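Local coordinates for protein GH26C (Muricauda sp. MAR_2010_75, PDB 6Q78) that probably hydrolyses internal beta-1,4-mannosidic linkages of mannans as a family 26 endo-beta-mannanase, at residues T175-Q178 and R179-L183; N192-Y195 and Y196-K199; E243-I246 and Q247-F251. One frame throughout, in Å; residues are numbered along the deposited sequence.

Interaction 1 of 3, residues T175-Q178 and R179-L183; sequences TQFQ and RENAL
With Asn181 CG beside its own backbone N (chi1 -65°) and Phe177 CG swung anti to its backbone N (chi1 171°), the amide of Asn181 is laid against one turn of backbone and one aromatic face at once. Asn181 ND2 donates to Phe177 O at 2.9 Å, nearly straight, in the carbonyl plane and on a lone pair, and the acceptor also lies in the plane of the amide. The same ND2 sits over a face of the Phe177 ring, 3.4 Å from Phe177 CD1; ring and amide planes are 24° apart, an inclined contact rather than a flat stack. Thr175 is the N-cap of helix 176-186 and forms a capping box with Gln178: Gln178 N donates to Thr175 OG1 at 3.1 Å, and Thr175 N returns a bond to Gln178 OE1 from above the carbonyl plane. Arg179, bent at chi3, folds back over this first turn, its guanidinium laying one face on the backbone with Arg179 NH2 3.5 Å from Gln176 CA, while Arg179 NH1 is bonded to Thr171 O. Gln176 CG touches Glu180 OE2 at 3.4 Å, a contact on the exposed flank. Along the backbone, Gln178 O accepts from both Ala182 N and Asn181 N. The Phe177 ring also meets Phe164 edge-to-face.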
ATOM      1  N   THR A 175      10.932  13.463 -20.346  1.00 17.96           N
ATOM      2  CA  THR A 175      11.070  13.474 -21.794  1.00 18.39           C
ATOM      3  C   THR A 175      10.570  12.165 -22.396  1.00 19.06           C
ATOM      4  O   THR A 175      10.390  11.155 -21.701  1.00 15.75           O
ATOM      5  CB  THR A 175      12.530  13.669 -22.209  1.00 20.87           C
ATOM      6  OG1 THR A 175      13.284  12.497 -21.900  1.00 18.87           O
ATOM      7  CG2 THR A 175      13.137  14.834 -21.437  1.00 19.15           C
ATOM      8  N   GLN A 176      10.335  12.200 -23.708  1.00 23.79           N
ATOM      9  CA  GLN A 176       9.947  10.986 -24.418  1.00 19.51           C
ATOM     10  C   GLN A 176      11.003   9.899 -24.258  1.00 17.25           C
ATOM     11  O   GLN A 176      10.667   8.724 -24.035  1.00 18.24           O
ATOM     12  CB  GLN A 176       9.714  11.290 -25.901  1.00 22.47           C
ATOM     13  CG  GLN A 176       9.252  10.070 -26.675  1.00 22.95           C
ATOM     14  CD  GLN A 176       9.171  10.317 -28.171  1.00 32.78           C
ATOM     15  OE1 GLN A 176       9.653   9.517 -28.974  1.00 47.51           O
ATOM     16  NE2 GLN A 176       8.568  11.433 -28.552  1.00 42.35           N
ATOM     17  N   PHE A 177      12.287  10.267 -24.360  1.00 16.12           N
ATOM     18  CA  PHE A 177      13.330   9.263 -24.191  1.00 18.46           C
ATOM     19  C   PHE A 177      13.265   8.633 -22.805  1.00 17.51           C
ATOM     20  O   PHE A 177      13.402   7.413 -22.658  1.00 15.35           O
ATOM     21  CB  PHE A 177      14.716   9.856 -24.434  1.00 16.88           C
ATOM     22  CG  PHE A 177      15.832   8.919 -24.054  1.00 18.89           C
ATOM     23  CD1 PHE A 177      16.336   8.010 -24.977  1.00 21.37           C
ATOM     24  CD2 PHE A 177      16.359   8.936 -22.777  1.00 21.02           C
ATOM     25  CE1 PHE A 177      17.343   7.135 -24.619  1.00 26.95           C
ATOM     26  CE2 PHE A 177      17.373   8.053 -22.423  1.00 22.13           C
ATOM     27  CZ  PHE A 177      17.858   7.161 -23.345  1.00 22.43           C
ATOM     28  N   GLN A 178      13.076   9.443 -21.770  1.00 14.53           N
ATOM     29  CA  GLN A 178      13.022   8.879 -20.419  1.00 13.09           C
ATOM     30  C   GLN A 178      11.832   7.931 -20.258  1.00 13.38           C
ATOM     31  O   GLN A 178      11.972   6.819 -19.735  1.00 14.87           O
ATOM     32  CB  GLN A 178      12.969  10.016 -19.403  1.00 17.02           C
ATOM     33  CG  GLN A 178      14.301  10.726 -19.314  1.00 16.86           C
ATOM     34  CD  GLN A 178      14.224  12.107 -18.722  1.00 21.36           C
ATOM     35  OE1 GLN A 178      13.157  12.592 -18.382  1.00 23.12           O
ATOM     36  NE2 GLN A 178      15.382  12.758 -18.601  1.00 25.44           N
ATOM     37  N   ARG A 179      10.641   8.374 -20.677  1.00 15.90           N
ATOM     38  CA  ARG A 179       9.447   7.533 -20.609  1.00 16.61           C
ATOM     39  C   ARG A 179       9.696   6.171 -21.242  1.00 14.35           C
ATOM     40  O   ARG A 179       9.335   5.131 -20.677  1.00 17.39           O
ATOM     41  CB  ARG A 179       8.326   8.196 -21.418  1.00 30.15           C
ATOM     42  CG  ARG A 179       7.778   9.456 -20.835  1.00 32.53           C
ATOM     43  CD  ARG A 179       6.417   9.782 -21.447  1.00 22.13           C
ATOM     44  NE  ARG A 179       6.489  10.294 -22.794  1.00 34.70           N
ATOM     45  CZ  ARG A 179       6.560  11.586 -23.090  1.00 32.05           C
ATOM     46  NH1 ARG A 179       6.583  12.506 -22.124  1.00 28.96           N
ATOM     47  NH2 ARG A 179       6.612  11.950 -24.355  1.00 31.02           N
ATOM     48  N   GLU A 180      10.281   6.171 -22.436  1.00 16.24           N
ATOM     49  CA  GLU A 180      10.378   4.963 -23.238  1.00 16.83           C
ATOM     50  C   GLU A 180      11.518   4.055 -22.808  1.00 18.65           C
ATOM     51  O   GLU A 180      11.528   2.880 -23.181  1.00 18.77           O
ATOM     52  CB  GLU A 180      10.465   5.331 -24.724  1.00 24.07           C
ATOM     53  CG  GLU A 180       9.147   5.934 -25.205  1.00 21.07           C
ATOM     54  CD  GLU A 180       9.143   6.311 -26.679  1.00 36.96           C
ATOM     55  OE1 GLU A 180      10.142   6.042 -27.387  1.00 35.67           O
ATOM     56  OE2 GLU A 180       8.125   6.893 -27.121  1.00 41.94           O
ATOM     57  N   ASN A 181      12.451   4.545 -22.001  1.00 15.21           N
ATOM     58  CA  ASN A 181      13.633   3.757 -21.686  1.00 17.04           C
ATOM     59  C   ASN A 181      13.936   3.602 -20.203  1.00 13.36           C
ATOM     60  O   ASN A 181      14.831   2.822 -19.865  1.00 13.31           O
ATOM     61  CB  ASN A 181      14.870   4.350 -22.373  1.00 14.07           C
ATOM     62  CG  ASN A 181      14.776   4.260 -23.876  1.00 18.12           C
ATOM     63  OD1 ASN A 181      15.119   3.237 -24.457  1.00 21.39           O
ATOM     64  ND2 ASN A 181      14.251   5.314 -24.516  1.00 18.06           N
ATOM     65  N   ALA A 182      13.214   4.279 -19.306  1.00 11.91           N
ATOM     66  CA  ALA A 182      13.560   4.214 -17.890  1.00 10.68           C
ATOM     67  C   ALA A 182      13.523   2.789 -17.355  1.00 12.02           C
ATOM     68  O   ALA A 182      14.475   2.348 -16.702  1.00 10.57           O
ATOM     69  CB  ALA A 182      12.639   5.143 -17.099  1.00 12.95           C
ATOM     70  N   LEU A 183      12.414   2.066 -17.578  1.00 10.34           N
ATOM     71  CA  LEU A 183      12.291   0.728 -16.988  1.00 11.79           C
ATOM     72  C   LEU A 183      13.276  -0.227 -17.643  1.00 12.22           C
ATOM     73  O   LEU A 183      13.998  -0.962 -16.965  1.00 10.51           O
ATOM     74  CB  LEU A 183      10.851   0.192 -17.105  1.00 11.97           C
ATOM     75  CG  LEU A 183      10.652  -1.154 -16.379  1.00 12.85           C
ATOM     76  CD1 LEU A 183       9.233  -1.313 -15.789  1.00 13.76           C
ATOM     77  CD2 LEU A 183      10.925  -2.318 -17.281  1.00 12.40           C
TER

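Interaction 2 of 3, residues N192-Y195 and Y196-K199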
ATOM      1  N   ASN A 192      21.297   1.635 -16.411  1.00 11.98           N
ATOM      2  CA  ASN A 192      21.035   2.104 -15.053  1.00 11.37           C
ATOM      3  C   ASN A 192      20.825   0.967 -14.054  1.00 10.99           C
ATOM      4  O   ASN A 192      20.270   1.182 -12.962  1.00 10.94           O
ATOM      5  CB  ASN A 192      19.832   3.056 -15.038  1.00 10.94           C
ATOM      6  CG  ASN A 192      20.121   4.348 -15.781  1.00 13.84           C
ATOM      7  OD1 ASN A 192      21.219   4.882 -15.678  1.00 16.94           O
ATOM      8  ND2 ASN A 192      19.164   4.818 -16.583  1.00 13.22           N
ATOM      9  N   HIS A 193      21.302  -0.239 -14.364  1.00 11.39           N
ATOM     10  CA  HIS A 193      21.043  -1.380 -13.486  1.00 11.10           C
ATOM     11  C   HIS A 193      21.817  -1.273 -12.175  1.00 11.81           C
ATOM     12  O   HIS A 193      21.267  -1.564 -11.107  1.00 10.53           O
ATOM     13  CB  HIS A 193      21.371  -2.674 -14.244  1.00 11.66           C
ATOM     14  CG  HIS A 193      21.078  -3.915 -13.468  1.00 11.52           C
ATOM     15  ND1 HIS A 193      19.811  -4.224 -13.023  1.00 10.98           N
ATOM     16  CD2 HIS A 193      21.881  -4.930 -13.066  1.00 13.38           C
ATOM     17  CE1 HIS A 193      19.848  -5.376 -12.368  1.00 11.56           C
ATOM     18  NE2 HIS A 193      21.091  -5.834 -12.404  1.00 13.64           N
ATOM     19  N   ASP A 194      23.090  -0.870 -12.220  1.00 12.66           N
ATOM     20  CA  ASP A 194      23.830  -0.685 -10.976  1.00 11.65           C
ATOM     21  C   ASP A 194      23.228   0.436 -10.138  1.00 10.90           C
ATOM     22  O   ASP A 194      23.126   0.316  -8.909  1.00 12.01           O
ATOM     23  CB  ASP A 194      25.297  -0.396 -11.282  1.00 12.97           C
ATOM     24  CG  ASP A 194      26.060  -1.637 -11.700  1.00 21.93           C
ATOM     25  OD1 ASP A 194      27.095  -1.495 -12.390  1.00 33.85           O
ATOM     26  OD2 ASP A 194      25.621  -2.749 -11.358  1.00 33.04           O
ATOM     27  N   TYR A 195      22.789   1.523 -10.789  1.00 11.66           N
ATOM     28  CA  TYR A 195      22.064   2.585 -10.089  1.00 11.20           C
ATOM     29  C   TYR A 195      20.848   2.029  -9.358  1.00 10.06           C
ATOM     30  O   TYR A 195      20.576   2.380  -8.189  1.00 10.15           O
ATOM     31  CB  TYR A 195      21.609   3.601 -11.138  1.00 11.97           C
ATOM     32  CG  TYR A 195      20.689   4.704 -10.670  1.00 11.01           C
ATOM     33  CD1 TYR A 195      19.318   4.543 -10.685  1.00 10.20           C
ATOM     34  CD2 TYR A 195      21.183   5.931 -10.272  1.00 13.48           C
ATOM     35  CE1 TYR A 195      18.463   5.557 -10.301  1.00 10.95           C
ATOM     36  CE2 TYR A 195      20.318   6.959  -9.865  1.00 10.14           C
ATOM     37  CZ  TYR A 195      18.963   6.757  -9.910  1.00 12.46           C
ATOM     38  OH  TYR A 195      18.108   7.768  -9.524  1.00 12.09           O
ATOM     39  N   TYR A 196      20.089   1.170 -10.039  1.00  9.57           N
ATOM     40  CA  TYR A 196      18.890   0.609  -9.416  1.00  9.05           C
ATOM     41  C   TYR A 196      19.249  -0.317  -8.250  1.00 10.45           C
ATOM     42  O   TYR A 196      18.586  -0.290  -7.201  1.00  9.05           O
ATOM     43  CB  TYR A 196      18.085  -0.152 -10.471  1.00  9.55           C
ATOM     44  CG  TYR A 196      16.833  -0.779  -9.933  1.00  8.67           C
ATOM     45  CD1 TYR A 196      15.890  -0.000  -9.263  1.00  8.19           C
ATOM     46  CD2 TYR A 196      16.582  -2.147 -10.075  1.00  8.80           C
ATOM     47  CE1 TYR A 196      14.716  -0.551  -8.754  1.00  8.11           C
ATOM     48  CE2 TYR A 196      15.377  -2.724  -9.572  1.00  8.46           C
ATOM     49  CZ  TYR A 196      14.474  -1.901  -8.907  1.00  7.98           C
ATOM     50  OH  TYR A 196      13.311  -2.385  -8.363  1.00  9.49           O
ATOM     51  N   LYS A 197      20.295  -1.129  -8.397  1.00  9.74           N
ATOM     52  CA  LYS A 197      20.727  -1.958  -7.275  1.00  9.68           C
ATOM     53  C   LYS A 197      21.070  -1.102  -6.069  1.00 10.00           C
ATOM     54  O   LYS A 197      20.739  -1.471  -4.941  1.00 10.54           O
ATOM     55  CB  LYS A 197      21.890  -2.864  -7.678  1.00 11.04           C
ATOM     56  CG  LYS A 197      21.455  -4.020  -8.590  1.00 13.74           C
ATOM     57  CD  LYS A 197      22.583  -5.034  -8.879  1.00 18.26           C
ATOM     58  CE  LYS A 197      23.737  -4.487  -9.633  1.00 27.24           C
ATOM     59  NZ  LYS A 197      24.614  -5.696  -9.834  1.00 26.36           N
ATOM     60  N   GLN A 198      21.710   0.063  -6.288  1.00  9.98           N
ATOM     61  CA  GLN A 198      22.034   0.939  -5.161  1.00  9.73           C
ATOM     62  C   GLN A 198      20.775   1.456  -4.484  1.00 10.38           C
ATOM     63  O   GLN A 198      20.737   1.579  -3.253  1.00 10.34           O
ATOM     64  CB  GLN A 198      22.937   2.085  -5.635  1.00 12.14           C
ATOM     65  CG  GLN A 198      23.620   2.838  -4.493  1.00 21.90           C
ATOM     66  CD  GLN A 198      22.683   3.762  -3.737  0.36 11.63           C
ATOM     67  OE1 GLN A 198      21.878   4.482  -4.331  0.40 10.65           O
ATOM     68  NE2 GLN A 198      22.778   3.737  -2.405  0.75 27.99           N
ATOM     69  N   LYS A 199      19.732   1.763  -5.260  1.00  8.54           N
ATOM     70  CA  LYS A 199      18.472   2.189  -4.639  1.00  8.01           C
ATOM     71  C   LYS A 199      17.865   1.071  -3.796  1.00  7.76           C
ATOM     72  O   LYS A 199      17.335   1.318  -2.701  1.00  9.70           O
ATOM     73  CB  LYS A 199      17.465   2.624  -5.706  1.00  8.29           C
ATOM     74  CG  LYS A 199      17.891   3.806  -6.573  1.00  8.10           C
ATOM     75  CD  LYS A 199      18.371   5.006  -5.744  1.00  9.42           C
ATOM     76  CE  LYS A 199      18.542   6.220  -6.684  1.00 10.51           C
ATOM     77  NZ  LYS A 199      19.006   7.441  -5.914  1.00 12.46           N
TER
HETATM   78  O   HOH W   1      21.711   4.845  -7.119  1.00 19.00           O
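Asp194 OD2 and Lys197 NZ form a salt bridge at 3.5 Å, the two side chains lying side by side and pointing the same way, with Lys197 CE closer still to the carboxylate oxygen. Chi1 (-73°) sets Lys197 CG over one face of the His193 ring, near its rim, and the bend at chi3 (-64°) turns Lys197 CE and NZ to Asp194; Lys197 CD is 3.9 Å from His193 NE2. On another flank Lys199 crosses Tyr195 obliquely, its CE 3.3 Å from Tyr195 OH. Both polar ends go to Asp123: Asp123 OD1 is hydrogen-bonded to Tyr195 OH and salt-bridged to Lys199 NZ, which also bonds Thr121 O. A water donates to Tyr195 O and to Gln198 OE1, bridging backbone and side chain above the Tyr195 ring. The backbone bond from Lys199 N to Tyr195 O, 3.1 Å, keeps these residues one turn apart. His193 ND1 is held by Ile186 O, at the end of the preceding helix 176-186. This opening of helix 193-208 packs against both that helix and helix 242-259, where Tyr196 and Lys197 meet Phe251.

Interaction 3 of 3, residues E243-I246 and Q247-F251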
ATOM      1  N   GLU A 243       6.875  -9.091 -20.262  1.00 13.87           N
ATOM      2  CA  GLU A 243       8.058  -9.813 -19.808  1.00 15.67           C
ATOM      3  C   GLU A 243       9.017  -8.889 -19.063  1.00 15.37           C
ATOM      4  O   GLU A 243       9.625  -9.296 -18.067  1.00 15.08           O
ATOM      5  CB  GLU A 243       8.741 -10.493 -20.999  1.00 15.33           C
ATOM      6  CG  GLU A 243       7.890 -11.640 -21.622  0.78 17.48           C
ATOM      7  CD  GLU A 243       6.873 -11.196 -22.691  0.16 18.79           C
ATOM      8  OE1 GLU A 243       6.249 -12.108 -23.267  0.46 29.31           O
ATOM      9  OE2 GLU A 243       6.686  -9.980 -22.974  0.85 21.01           O
ATOM     10  N   GLU A 244       9.164  -7.646 -19.525  1.00 12.43           N
ATOM     11  CA  GLU A 244      10.046  -6.705 -18.831  1.00 11.88           C
ATOM     12  C   GLU A 244       9.514  -6.366 -17.443  1.00 13.16           C
ATOM     13  O   GLU A 244      10.286  -6.317 -16.481  1.00 12.61           O
ATOM     14  CB  GLU A 244      10.235  -5.437 -19.662  1.00 12.00           C
ATOM     15  CG  GLU A 244      11.214  -5.617 -20.857  1.00 13.36           C
ATOM     16  CD  GLU A 244      11.142  -4.514 -21.908  1.00 17.31           C
ATOM     17  OE1 GLU A 244      10.194  -3.711 -21.916  1.00 17.73           O
ATOM     18  OE2 GLU A 244      12.051  -4.472 -22.788  1.00 24.45           O
ATOM     19  N   TYR A 245       8.208  -6.106 -17.319  1.00 11.52           N
ATOM     20  CA  TYR A 245       7.661  -5.787 -16.001  1.00 12.62           C
ATOM     21  C   TYR A 245       7.854  -6.955 -15.047  1.00 10.54           C
ATOM     22  O   TYR A 245       8.275  -6.768 -13.898  1.00 10.85           O
ATOM     23  CB  TYR A 245       6.177  -5.415 -16.119  1.00 11.98           C
ATOM     24  CG  TYR A 245       5.608  -4.969 -14.809  1.00 10.53           C
ATOM     25  CD1 TYR A 245       5.705  -3.628 -14.416  1.00 10.83           C
ATOM     26  CD2 TYR A 245       5.019  -5.883 -13.932  1.00 12.29           C
ATOM     27  CE1 TYR A 245       5.228  -3.221 -13.167  1.00  8.72           C
ATOM     28  CE2 TYR A 245       4.536  -5.479 -12.693  1.00  9.78           C
ATOM     29  CZ  TYR A 245       4.627  -4.143 -12.334  1.00 10.40           C
ATOM     30  OH  TYR A 245       4.134  -3.765 -11.095  1.00  9.84           O
ATOM     31  N   ILE A 246       7.573  -8.170 -15.516  1.00 11.27           N
ATOM     32  CA  ILE A 246       7.709  -9.351 -14.672  1.00 11.65           C
ATOM     33  C   ILE A 246       9.168  -9.582 -14.303  1.00 12.78           C
ATOM     34  O   ILE A 246       9.488  -9.921 -13.151  1.00 11.41           O
ATOM     35  CB  ILE A 246       7.086 -10.563 -15.388  1.00 11.42           C
ATOM     36  CG1 ILE A 246       5.556 -10.426 -15.412  1.00 11.47           C
ATOM     37  CG2 ILE A 246       7.481 -11.875 -14.699  1.00 14.85           C
ATOM     38  CD1 ILE A 246       4.894 -11.564 -16.201  1.00 17.87           C
ATOM     39  N   GLN A 247      10.082  -9.380 -15.263  1.00 11.94           N
ATOM     40  CA  GLN A 247      11.507  -9.516 -14.963  1.00 11.90           C
ATOM     41  C   GLN A 247      11.934  -8.518 -13.898  1.00 10.49           C
ATOM     42  O   GLN A 247      12.722  -8.844 -13.005  1.00 11.72           O
ATOM     43  CB  GLN A 247      12.324  -9.294 -16.237  1.00 13.43           C
ATOM     44  CG  GLN A 247      13.816  -9.477 -16.036  1.00 20.71           C
ATOM     45  CD  GLN A 247      14.648  -9.113 -17.266  1.00 24.42           C
ATOM     46  OE1 GLN A 247      14.115  -8.746 -18.315  1.00 24.64           O
ATOM     47  NE2 GLN A 247      15.963  -9.247 -17.140  1.00 28.31           N
ATOM     48  N   LEU A 248      11.453  -7.278 -13.995  1.00 10.09           N
ATOM     49  CA  LEU A 248      11.774  -6.280 -12.981  1.00 11.78           C
ATOM     50  C   LEU A 248      11.269  -6.712 -11.606  1.00 12.06           C
ATOM     51  O   LEU A 248      12.016  -6.665 -10.613  1.00 11.01           O
ATOM     52  CB  LEU A 248      11.141  -4.942 -13.367  1.00  9.27           C
ATOM     53  CG  LEU A 248      11.210  -3.864 -12.283  1.00  8.70           C
ATOM     54  CD1 LEU A 248      12.658  -3.491 -11.901  1.00 11.06           C
ATOM     55  CD2 LEU A 248      10.428  -2.619 -12.719  1.00 10.28           C
ATOM     56  N   TRP A 249      10.028  -7.202 -11.544  1.00  9.42           N
ATOM     57  CA  TRP A 249       9.474  -7.630 -10.263  1.00  8.78           C
ATOM     58  C   TRP A 249      10.279  -8.783  -9.668  1.00 12.05           C
ATOM     59  O   TRP A 249      10.596  -8.780  -8.471  1.00 11.34           O
ATOM     60  CB  TRP A 249       8.016  -8.042 -10.438  1.00 12.22           C
ATOM     61  CG  TRP A 249       7.064  -7.145  -9.685  1.00 21.87           C
ATOM     62  CD1 TRP A 249       6.543  -5.971 -10.138  1.00 22.53           C
ATOM     63  CD2 TRP A 249       6.553  -7.315  -8.344  1.00 10.96           C
ATOM     64  NE1 TRP A 249       5.722  -5.413  -9.186  1.00 22.40           N
ATOM     65  CE2 TRP A 249       5.713  -6.215  -8.079  1.00 16.58           C
ATOM     66  CE3 TRP A 249       6.681  -8.323  -7.358  1.00 13.05           C
ATOM     67  CZ2 TRP A 249       5.034  -6.082  -6.870  1.00 12.08           C
ATOM     68  CZ3 TRP A 249       6.037  -8.167  -6.186  1.00 26.34           C
ATOM     69  CH2 TRP A 249       5.204  -7.079  -5.957  1.00 14.36           C
ATOM     70  N   GLN A 250      10.587  -9.800 -10.485  1.00 10.31           N
ATOM     71  CA  GLN A 250      11.281 -10.969  -9.952  1.00 11.65           C
ATOM     72  C   GLN A 250      12.698 -10.612  -9.528  1.00 13.51           C
ATOM     73  O   GLN A 250      13.175 -11.074  -8.480  1.00 11.46           O
ATOM     74  CB  GLN A 250      11.261 -12.118 -10.956  1.00 12.43           C
ATOM     75  CG  GLN A 250       9.836 -12.596 -11.236  1.00 10.87           C
ATOM     76  CD  GLN A 250       9.806 -13.723 -12.237  1.00 15.44           C
ATOM     77  OE1 GLN A 250      10.786 -13.977 -12.938  1.00 20.64           O
ATOM     78  NE2 GLN A 250       8.658 -14.400 -12.330  1.00 15.30           N
ATOM     79  N   PHE A 251      13.394  -9.804 -10.333  1.00 11.29           N
ATOM     80  CA  PHE A 251      14.715  -9.351  -9.928  1.00 10.58           C
ATOM     81  C   PHE A 251      14.640  -8.609  -8.604  1.00 11.45           C
ATOM     82  O   PHE A 251      15.474  -8.836  -7.704  1.00 11.89           O
ATOM     83  CB  PHE A 251      15.344  -8.431 -10.972  1.00 11.42           C
ATOM     84  CG  PHE A 251      16.605  -7.832 -10.488  1.00 10.82           C
ATOM     85  CD1 PHE A 251      17.789  -8.553 -10.568  1.00 17.79           C
ATOM     86  CD2 PHE A 251      16.607  -6.573  -9.910  1.00 11.30           C
ATOM     87  CE1 PHE A 251      18.953  -8.022 -10.059  1.00 15.25           C
ATOM     88  CE2 PHE A 251      17.768  -6.040  -9.394  1.00 13.87           C
ATOM     89  CZ  PHE A 251      18.938  -6.759  -9.467  1.00 15.09           C
TER
HETATM   90  O   HOH W   2      12.374 -10.608 -19.696  1.00 47.46           O
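Tyr245 and Trp249 make the aromatic part of this contact, lying side by side one helical turn apart and pointing the same way. Their planes are inclined at 41°, and Tyr245 CE2 comes to 3.3 Å from Trp249 CD1, so the pair meets obliquely through the pyrrole side of the indole. Tyr245 CG is anti to the backbone N (chi1 -175°), which sends the ring along the helix toward the indole. The side-chain polar bond is weak: Trp249 NE1 donates to Tyr245 OH at 3.0 Å, bent to 129°, with the hydroxyl at the edge of the indole near its plane. Tyr245 OH has a second partner in Phe225 O. On the neighbouring flank Ile246 and Gln250 run side by side in van der Waals contact, Ile246 CG2 3.7 Å from Gln250 NE2, a nitrogen bonded to Pro286 O. Main-chain bonds follow the alpha-helical i to i+4 pattern, among them Gln247 N to Glu243 O at 2.8 Å. A water donates to Gln247 OE1 and only weakly to Glu243 O. Helix 242-259 links neighbouring parallel strands 220-223 and 265-269, a beta-alpha-beta unit of the TIM barrel. The buried Tyr245 hydroxyl is thus gripped by a bond to a loop carbonyl and a weaker one from the indole, which together would limit rotation of the ring and tie this helix to the loop at Phe225.

How the interactions relate
Each contact lies along one helix of the TIM-barrel fold expected of family 26, the first two including the N-cap residue, and all are on the same side of the chain's centre. Interactions 1 and 2 are at the starts of consecutive helices, 176-186 and 193-208, and lie farther out than interaction 3, within helix 242-259. Their chemistry follows: capping and amide bonds in the first, a salt bridge and lysine-aromatic packing in the second, a mostly buried aromatic pair in the third. Interaction 3 touches both others, through Leu183 CD1 to Leu248 CD2 at 3.5 Å and His193 CE1 to Phe251 CZ at 3.3 Å; interactions 1 and 2 come within about 5 Å between nearest atoms without touching.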